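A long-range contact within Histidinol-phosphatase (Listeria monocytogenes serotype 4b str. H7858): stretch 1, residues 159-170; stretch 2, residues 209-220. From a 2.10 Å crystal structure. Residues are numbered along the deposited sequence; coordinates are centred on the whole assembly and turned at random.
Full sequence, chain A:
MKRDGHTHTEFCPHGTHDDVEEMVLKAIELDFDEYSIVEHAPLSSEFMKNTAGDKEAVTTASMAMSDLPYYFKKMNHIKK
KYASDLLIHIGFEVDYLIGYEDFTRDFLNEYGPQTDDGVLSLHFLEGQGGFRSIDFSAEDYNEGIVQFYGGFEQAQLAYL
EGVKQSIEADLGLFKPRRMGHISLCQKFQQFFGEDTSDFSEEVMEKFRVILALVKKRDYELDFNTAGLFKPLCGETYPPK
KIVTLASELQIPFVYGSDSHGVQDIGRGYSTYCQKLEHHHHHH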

ATOM      1  N   TYR A 159      14.536  -2.322   1.317  1.00 20.78           N
ATOM      2  CA  TYR A 159      13.092  -2.127   1.014  1.00 20.54           C
ATOM      3  C   TYR A 159      12.793  -2.623  -0.404  1.00 20.82           C
ATOM      4  O   TYR A 159      11.837  -3.439  -0.595  1.00 20.45           O
ATOM      5  N   LEU A 160      13.580  -2.175  -1.382  1.00 21.11           N
ATOM      6  CA  LEU A 160      13.334  -2.549  -2.799  1.00 22.63           C
ATOM      7  C   LEU A 160      13.557  -4.056  -2.993  1.00 21.77           C
ATOM      8  O   LEU A 160      12.857  -4.633  -3.847  1.00 21.33           O
ATOM      9  N   GLU A 161      14.477  -4.681  -2.260  1.00 21.69           N
ATOM     10  CA  GLU A 161      14.654  -6.152  -2.333  1.00 22.64           C
ATOM     11  C   GLU A 161      13.344  -6.816  -1.875  1.00 24.09           C
ATOM     12  O   GLU A 161      12.914  -7.790  -2.523  1.00 21.98           O
ATOM     13  N   GLY A 162      12.712  -6.298  -0.804  1.00 24.32           N
ATOM     14  CA  GLY A 162      11.405  -6.785  -0.317  1.00 21.14           C
ATOM     15  C   GLY A 162      10.320  -6.632  -1.377  1.00 22.29           C
ATOM     16  O   GLY A 162       9.495  -7.559  -1.547  1.00 21.77           O
ATOM     17  N   VAL A 163      10.283  -5.485  -2.044  1.00 21.81           N
ATOM     18  CA  VAL A 163       9.288  -5.193  -3.122  1.00 21.71           C
ATOM     19  C   VAL A 163       9.478  -6.223  -4.238  1.00 20.92           C
ATOM     20  O   VAL A 163       8.494  -6.811  -4.675  1.00 19.81           O
ATOM     21  N   LYS A 164      10.723  -6.450  -4.653  1.00 23.96           N
ATOM     22  CA  LYS A 164      11.081  -7.424  -5.705  1.00 22.79           C
ATOM     23  C   LYS A 164      10.576  -8.816  -5.294  1.00 24.27           C
ATOM     24  O   LYS A 164       9.956  -9.498  -6.127  1.00 22.15           O
ATOM     25  N   GLN A 165      10.837  -9.237  -4.057  1.00 23.41           N
ATOM     26  CA  GLN A 165      10.338 -10.525  -3.516  1.00 26.39           C
ATOM     27  C   GLN A 165       8.808 -10.582  -3.591  1.00 22.93           C
ATOM     28  O   GLN A 165       8.268 -11.648  -3.973  1.00 24.36           O
ATOM     29  N   SER A 166       8.112  -9.494  -3.240  1.00 22.96           N
ATOM     30  CA  SER A 166       6.622  -9.442  -3.312  1.00 22.61           C
ATOM     31  C   SER A 166       6.156  -9.697  -4.758  1.00 20.73           C
ATOM     32  O   SER A 166       5.166 -10.425  -4.966  1.00 23.31           O
ATOM     33  N   ILE A 167       6.857  -9.157  -5.745  1.00 21.31           N
ATOM     34  CA  ILE A 167       6.482  -9.329  -7.181  1.00 22.87           C
ATOM     35  C   ILE A 167       6.716 -10.776  -7.616  1.00 23.92           C
ATOM     36  O   ILE A 167       5.849 -11.327  -8.320  1.00 23.35           O
ATOM     37  N   GLU A 168       7.827 -11.368  -7.186  1.00 24.09           N
ATOM     38  CA  GLU A 168       8.235 -12.740  -7.573  1.00 27.61           C
ATOM     39  C   GLU A 168       7.341 -13.766  -6.871  1.00 25.83           C
ATOM     40  O   GLU A 168       7.233 -14.847  -7.384  1.00 28.29           O
ATOM     41  N   ALA A 169       6.757 -13.441  -5.724  1.00 25.11           N
ATOM     42  CA  ALA A 169       6.111 -14.425  -4.821  1.00 32.02           C
ATOM     43  C   ALA A 169       4.964 -15.176  -5.536  1.00 33.79           C
ATOM     44  O   ALA A 169       4.158 -14.551  -6.237  1.00 29.17           O
ATOM     45  N   ASP A 170       4.896 -16.483  -5.326  1.00 33.40           N
ATOM     46  CA  ASP A 170       3.738 -17.349  -5.669  1.00 36.92           C
ATOM     47  C   ASP A 170       2.774 -17.308  -4.480  1.00 35.14           C
ATOM     48  O   ASP A 170       3.008 -18.039  -3.513  1.00 36.51           O
ATOM     49  N   VAL A 209      15.046  -3.017 -12.511  1.00 28.36           N
ATOM     50  CA  VAL A 209      14.854  -4.492 -12.397  1.00 28.51           C
ATOM     51  C   VAL A 209      13.406  -4.741 -11.959  1.00 26.85           C
ATOM     52  O   VAL A 209      12.730  -5.583 -12.590  1.00 25.71           O
ATOM     53  N   ILE A 210      12.939  -4.019 -10.931  1.00 24.88           N
ATOM     54  CA  ILE A 210      11.547  -4.157 -10.399  1.00 24.56           C
ATOM     55  C   ILE A 210      10.547  -3.846 -11.508  1.00 25.92           C
ATOM     56  O   ILE A 210       9.594  -4.651 -11.668  1.00 27.33           O
ATOM     57  N   LEU A 211      10.749  -2.769 -12.281  1.00 25.98           N
ATOM     58  CA  LEU A 211       9.739  -2.385 -13.308  1.00 26.10           C
ATOM     59  C   LEU A 211       9.719  -3.426 -14.435  1.00 24.81           C
ATOM     60  O   LEU A 211       8.599  -3.751 -14.882  1.00 23.52           O
ATOM     61  N   ALA A 212      10.877  -3.937 -14.867  1.00 25.72           N
ATOM     62  CA  ALA A 212      10.960  -4.973 -15.928  1.00 27.98           C
ATOM     63  C   ALA A 212      10.141  -6.192 -15.481  1.00 26.70           C
ATOM     64  O   ALA A 212       9.393  -6.753 -16.321  1.00 26.47           O
ATOM     65  N   LEU A 213      10.219  -6.549 -14.201  1.00 25.71           N
ATOM     66  CA  LEU A 213       9.555  -7.752 -13.648  1.00 28.12           C
ATOM     67  C   LEU A 213       8.040  -7.505 -13.528  1.00 27.24           C
ATOM     68  O   LEU A 213       7.243  -8.387 -13.910  1.00 25.67           O
ATOM     69  N   VAL A 214       7.639  -6.321 -13.069  1.00 25.72           N
ATOM     70  CA  VAL A 214       6.212  -5.894 -13.068  1.00 26.28           C
ATOM     71  C   VAL A 214       5.641  -6.043 -14.482  1.00 26.97           C
ATOM     72  O   VAL A 214       4.531  -6.583 -14.638  1.00 26.95           O
ATOM     73  N   LYS A 215       6.339  -5.545 -15.487  1.00 26.34           N
ATOM     74  CA  LYS A 215       5.855  -5.644 -16.884  1.00 28.76           C
ATOM     75  C   LYS A 215       5.755  -7.123 -17.308  1.00 30.25           C
ATOM     76  O   LYS A 215       4.724  -7.525 -17.885  1.00 26.54           O
ATOM     77  N   LYS A 216       6.796  -7.906 -17.060  1.00 28.58           N
ATOM     78  CA  LYS A 216       6.839  -9.343 -17.433  1.00 31.21           C
ATOM     79  C   LYS A 216       5.669 -10.094 -16.764  1.00 27.66           C
ATOM     80  O   LYS A 216       5.075 -10.956 -17.413  1.00 25.02           O
ATOM     81  N   ARG A 217       5.321  -9.740 -15.528  1.00 26.11           N
ATOM     82  CA  ARG A 217       4.235 -10.408 -14.760  1.00 27.29           C
ATOM     83  C   ARG A 217       2.857  -9.849 -15.158  1.00 28.72           C
ATOM     84  O   ARG A 217       1.841 -10.423 -14.721  1.00 28.37           O
ATOM     85  N   ASP A 218       2.822  -8.771 -15.952  1.00 28.31           N
ATOM     86  CA  ASP A 218       1.578  -8.084 -16.374  1.00 29.64           C
ATOM     87  C   ASP A 218       0.870  -7.519 -15.134  1.00 27.76           C
ATOM     88  O   ASP A 218      -0.367  -7.571 -15.065  1.00 26.37           O
ATOM     89  N   TYR A 219       1.648  -7.007 -14.190  1.00 25.75           N
ATOM     90  CA  TYR A 219       1.144  -6.378 -12.950  1.00 25.87           C
ATOM     91  C   TYR A 219       0.911  -4.892 -13.223  1.00 25.91           C
ATOM     92  O   TYR A 219       1.258  -4.378 -14.311  1.00 25.50           O
ATOM     93  N   GLU A 220       0.337  -4.199 -12.250  1.00 24.40           N
ATOM     94  CA  GLU A 220       0.166  -2.733 -12.363  1.00 24.51           C
ATOM     95  C   GLU A 220       0.628  -2.112 -11.051  1.00 22.95           C
ATOM     96  O   GLU A 220       0.939  -2.869 -10.101  1.00 23.07           O
TER

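Two nearly parallel helices, 159-168 and 209-217, pack side by side with their axes 10.1 Å apart at closest approach and only 13° between their directions. The helices run in nearly the same direction; along them Lys164 faces Ile210 (CA to CA, 5.7 Å), and one turn on Ile167 faces Val214 (CA to CA, 6.8 Å). Two isoleucines interlock the surfaces, each a knob in a hole of the opposite helix, and both take the same m,t rotamer.

Ile210 (chi1 -76°, chi2 165°) leaves its helix sideways, but the extended chi2 carries CD1 across into the hole formed by Leu160, Val163, Lys164 and Ile167. There Ile210 CD1 lies 3.5 Å from Leu160 O, 3.9 Å from Leu160 CD2 and 4.1 Å from Val163 CG1, while Ile210 CG1 rests 4.1 Å from Lys164 CB. Leu160, also m,t, and Val163, with chi1 t, thus supply methyls around the tip of the knob.

Ile167 (chi1 -65°, chi2 159°) has the largest area covered by the other stretch and sits among Ile210, Leu213, Val214 and Arg217. Its two branches end on different neighbours: Ile167 CD1 is 3.6 Å from both Ile210 CG2 and Val214 CG2, whereas Ile167 CG2 lies 3.7 Å from Leu213 CG and 4.0 Å from Tyr219 CE2. Val214, with chi1 t, places CG2 against that CD1. Leu213 points toward the first helix and adopts t,p, which brings Leu213 CD2 within 3.6 Å of Glu168 CG and 4.3 Å of Lys164 CG.

Lys164 combines apolar and polar contacts. Its chain is extended through chi3 (t,t,t), so that Lys164 CE reaches Val209 CG1 at 3.6 Å; chi4 then turns to m (-77°), and Lys164 NZ forms a salt bridge with Glu168 OE2 at 2.8 Å, one turn along the same helix. Glu168 starts away from the partner helix, yet its m,t conformation serves both this bridge and the contact of its CG with Leu213. The charged pair therefore lies beside the leucine, with aliphatic carbons of both residues against it.

Beyond the isoleucines, Arg217 points toward the first helix and folds through chi1 and chi2, both m, with chi3 off-well at -138°. This bent path takes the guanidinium to the C-terminal end of helix 159-168, where the last carbonyls lack the usual helical partners. Arg217 NE and Arg217 NH2 each donate a weak hydrogen bond to Ile167 O, both at 3.1 Å with N-H...O angles of 128°. Arg217 NH2 also lies 2.9 Å from Glu168 O, which sits at the guanidinium edge, and 3.2 Å from Ala169 O.

Tyr219 follows the Schellman turn at Asp218 and also points toward the first stretch. Its chi1 is m (-74°), and the ring brings Tyr219 CE2 to 3.5 Å from Ile167 O; its hydroxyl is hydrogen-bonded elsewhere in the structure.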

ATOM      1  CB  TYR A 159      12.711  -0.660   1.211  1.00 19.33           C
ATOM      2  CG  TYR A 159      11.372  -0.323   0.623  1.00 20.40           C
ATOM      3  CD1 TYR A 159      10.193  -0.650   1.300  1.00 20.91           C
ATOM      4  CD2 TYR A 159      11.277   0.272  -0.628  1.00 19.62           C
ATOM      5  CE1 TYR A 159       8.956  -0.378   0.743  1.00 19.66           C
ATOM      6  CE2 TYR A 159      10.048   0.582  -1.174  1.00 18.74           C
ATOM      7  CZ  TYR A 159       8.884   0.240  -0.504  1.00 18.59           C
ATOM      8  OH  TYR A 159       7.673   0.535  -1.078  1.00 18.23           O
ATOM      9  CB  LEU A 160      14.202  -1.700  -3.727  1.00 21.79           C
ATOM     10  CG  LEU A 160      13.834  -0.223  -3.746  1.00 19.73           C
ATOM     11  CD1 LEU A 160      14.793   0.562  -4.621  1.00 23.76           C
ATOM     12  CD2 LEU A 160      12.420  -0.023  -4.231  1.00 20.64           C
ATOM     13  CB  GLU A 161      15.847  -6.632  -1.505  1.00 27.06           C
ATOM     14  CG  GLU A 161      15.984  -8.155  -1.474  1.00 33.29           C
ATOM     15  CD  GLU A 161      16.111  -8.826  -2.844  1.00 42.75           C
ATOM     16  OE1 GLU A 161      16.709  -8.193  -3.774  1.00 50.70           O
ATOM     17  OE2 GLU A 161      15.594  -9.967  -3.001  1.00 44.57           O
ATOM     18  CB  VAL A 163       9.425  -3.749  -3.642  1.00 21.44           C
ATOM     19  CG1 VAL A 163       8.555  -3.518  -4.871  1.00 21.60           C
ATOM     20  CG2 VAL A 163       9.108  -2.739  -2.536  1.00 21.12           C
ATOM     21  CB  LYS A 164      12.590  -7.381  -5.947  1.00 25.53           C
ATOM     22  CG  LYS A 164      13.106  -8.347  -7.006  1.00 28.17           C
ATOM     23  CD  LYS A 164      14.572  -8.125  -7.296  1.00 31.02           C
ATOM     24  CE  LYS A 164      15.114  -9.028  -8.386  1.00 37.97           C
ATOM     25  NZ  LYS A 164      15.358 -10.395  -7.876  1.00 40.67           N
ATOM     26  CB  GLN A 165      10.816 -10.724  -2.080  1.00 26.65           C
ATOM     27  CG  GLN A 165      12.275 -11.130  -1.975  1.00 29.05           C
ATOM     28  CD  GLN A 165      12.648 -11.283  -0.521  1.00 32.83           C
ATOM     29  OE1 GLN A 165      12.401 -10.409   0.301  1.00 36.85           O
ATOM     30  NE2 GLN A 165      13.196 -12.425  -0.188  1.00 35.19           N
ATOM     31  CB  SER A 166       6.068  -8.154  -2.745  1.00 20.90           C
ATOM     32  OG  SER A 166       6.166  -7.070  -3.667  1.00 20.89           O
ATOM     33  CB  ILE A 167       7.236  -8.320  -8.058  1.00 21.76           C
ATOM     34  CG1 ILE A 167       6.808  -6.886  -7.711  1.00 21.68           C
ATOM     35  CG2 ILE A 167       7.040  -8.628  -9.528  1.00 22.03           C
ATOM     36  CD1 ILE A 167       7.817  -5.837  -8.134  1.00 21.83           C
ATOM     37  CB  GLU A 168       9.689 -13.019  -7.182  1.00 30.23           C
ATOM     38  CG  GLU A 168      10.710 -12.215  -7.970  1.00 32.01           C
ATOM     39  CD  GLU A 168      12.126 -12.176  -7.381  1.00 37.60           C
ATOM     40  OE1 GLU A 168      12.308 -12.404  -6.134  1.00 37.31           O
ATOM     41  OE2 GLU A 168      13.065 -11.907  -8.165  1.00 38.95           O
ATOM     42  CB  ALA A 169       5.613 -13.742  -3.584  1.00 30.80           C
ATOM     43  CB  ASP A 170       4.218 -18.773  -5.996  1.00 41.14           C
ATOM     44  CG  ASP A 170       3.145 -19.851  -5.884  1.00 50.15           C
ATOM     45  OD1 ASP A 170       1.940 -19.498  -6.015  1.00 54.21           O
ATOM     46  OD2 ASP A 170       3.507 -21.042  -5.639  1.00 52.57           O
ATOM     47  CB  VAL A 209      15.886  -5.120 -11.435  1.00 30.09           C
ATOM     48  CG1 VAL A 209      15.506  -6.538 -11.015  1.00 32.66           C
ATOM     49  CG2 VAL A 209      17.276  -5.117 -12.064  1.00 32.98           C
ATOM     50  CB  ILE A 210      11.334  -3.271  -9.156  1.00 25.99           C
ATOM     51  CG1 ILE A 210      11.997  -3.890  -7.923  1.00 24.82           C
ATOM     52  CG2 ILE A 210       9.864  -2.976  -8.922  1.00 22.82           C
ATOM     53  CD1 ILE A 210      12.122  -2.915  -6.777  1.00 26.72           C
ATOM     54  CB  LEU A 211      10.009  -0.976 -13.835  1.00 26.32           C
ATOM     55  CG  LEU A 211       9.808   0.127 -12.789  1.00 25.03           C
ATOM     56  CD1 LEU A 211      10.153   1.477 -13.375  1.00 25.74           C
ATOM     57  CD2 LEU A 211       8.374   0.120 -12.241  1.00 25.64           C
ATOM     58  CB  ALA A 212      12.399  -5.356 -16.239  1.00 30.67           C
ATOM     59  CB  LEU A 213      10.228  -8.059 -12.314  1.00 30.42           C
ATOM     60  CG  LEU A 213       9.950  -9.432 -11.730  1.00 37.93           C
ATOM     61  CD1 LEU A 213      10.402 -10.538 -12.686  1.00 36.64           C
ATOM     62  CD2 LEU A 213      10.638  -9.537 -10.383  1.00 40.38           C
ATOM     63  CB  VAL A 214       6.054  -4.455 -12.549  1.00 25.40           C
ATOM     64  CG1 VAL A 214       4.699  -3.886 -12.876  1.00 26.51           C
ATOM     65  CG2 VAL A 214       6.315  -4.376 -11.061  1.00 24.21           C
ATOM     66  CB  LYS A 215       6.768  -4.876 -17.843  1.00 32.98           C
ATOM     67  CG  LYS A 215       6.304  -4.899 -19.297  1.00 35.46           C
ATOM     68  CD  LYS A 215       4.851  -4.456 -19.451  1.00 38.24           C
ATOM     69  CE  LYS A 215       4.391  -4.386 -20.888  1.00 46.31           C
ATOM     70  NZ  LYS A 215       3.024  -3.815 -20.933  1.00 53.15           N
ATOM     71  CB  LYS A 216       8.192  -9.917 -17.021  1.00 35.26           C
ATOM     72  CG  LYS A 216       8.436 -11.367 -17.407  1.00 45.16           C
ATOM     73  CD  LYS A 216       9.317 -12.091 -16.394  1.00 53.35           C
ATOM     74  CE  LYS A 216       9.507 -13.550 -16.741  1.00 58.70           C
ATOM     75  NZ  LYS A 216      10.196 -13.698 -18.041  1.00 61.79           N
ATOM     76  CB  ARG A 217       4.483 -10.187 -13.272  1.00 27.94           C
ATOM     77  CG  ARG A 217       5.572 -11.049 -12.660  1.00 29.38           C
ATOM     78  CD  ARG A 217       4.793 -12.277 -12.311  1.00 34.27           C
ATOM     79  NE  ARG A 217       5.176 -12.764 -11.035  1.00 40.02           N
ATOM     80  CZ  ARG A 217       4.643 -13.813 -10.449  1.00 39.27           C
ATOM     81  NH1 ARG A 217       3.678 -14.495 -11.046  1.00 40.50           N
ATOM     82  NH2 ARG A 217       5.094 -14.162  -9.256  1.00 38.61           N
ATOM     83  CB  ASP A 218       0.660  -9.032 -17.144  1.00 34.26           C
ATOM     84  CG  ASP A 218      -0.325  -8.314 -18.049  1.00 39.02           C
ATOM     85  OD1 ASP A 218       0.071  -7.311 -18.666  1.00 43.61           O
ATOM     86  OD2 ASP A 218      -1.471  -8.786 -18.159  1.00 44.62           O
ATOM     87  CB  TYR A 219       2.108  -6.612 -11.790  1.00 23.88           C
ATOM     88  CG  TYR A 219       2.142  -7.997 -11.193  1.00 25.11           C
ATOM     89  CD1 TYR A 219       1.275  -9.011 -11.583  1.00 25.68           C
ATOM     90  CD2 TYR A 219       3.035  -8.280 -10.171  1.00 25.03           C
ATOM     91  CE1 TYR A 219       1.317 -10.264 -10.988  1.00 25.02           C
ATOM     92  CE2 TYR A 219       3.099  -9.529  -9.580  1.00 25.79           C
ATOM     93  CZ  TYR A 219       2.247 -10.534 -10.001  1.00 25.51           C
ATOM     94  OH  TYR A 219       2.301 -11.748  -9.391  1.00 21.96           O
ATOM     95  CB  GLU A 220      -1.280  -2.402 -12.752  1.00 26.99           C
ATOM     96  CG  GLU A 220      -2.296  -2.925 -11.775  1.00 28.36           C
ATOM     97  CD  GLU A 220      -3.760  -2.673 -12.132  1.00 34.06           C
ATOM     98  OE1 GLU A 220      -4.029  -2.249 -13.298  1.00 33.82           O
ATOM     99  OE2 GLU A 220      -4.637  -2.932 -11.244  1.00 28.38           O
TER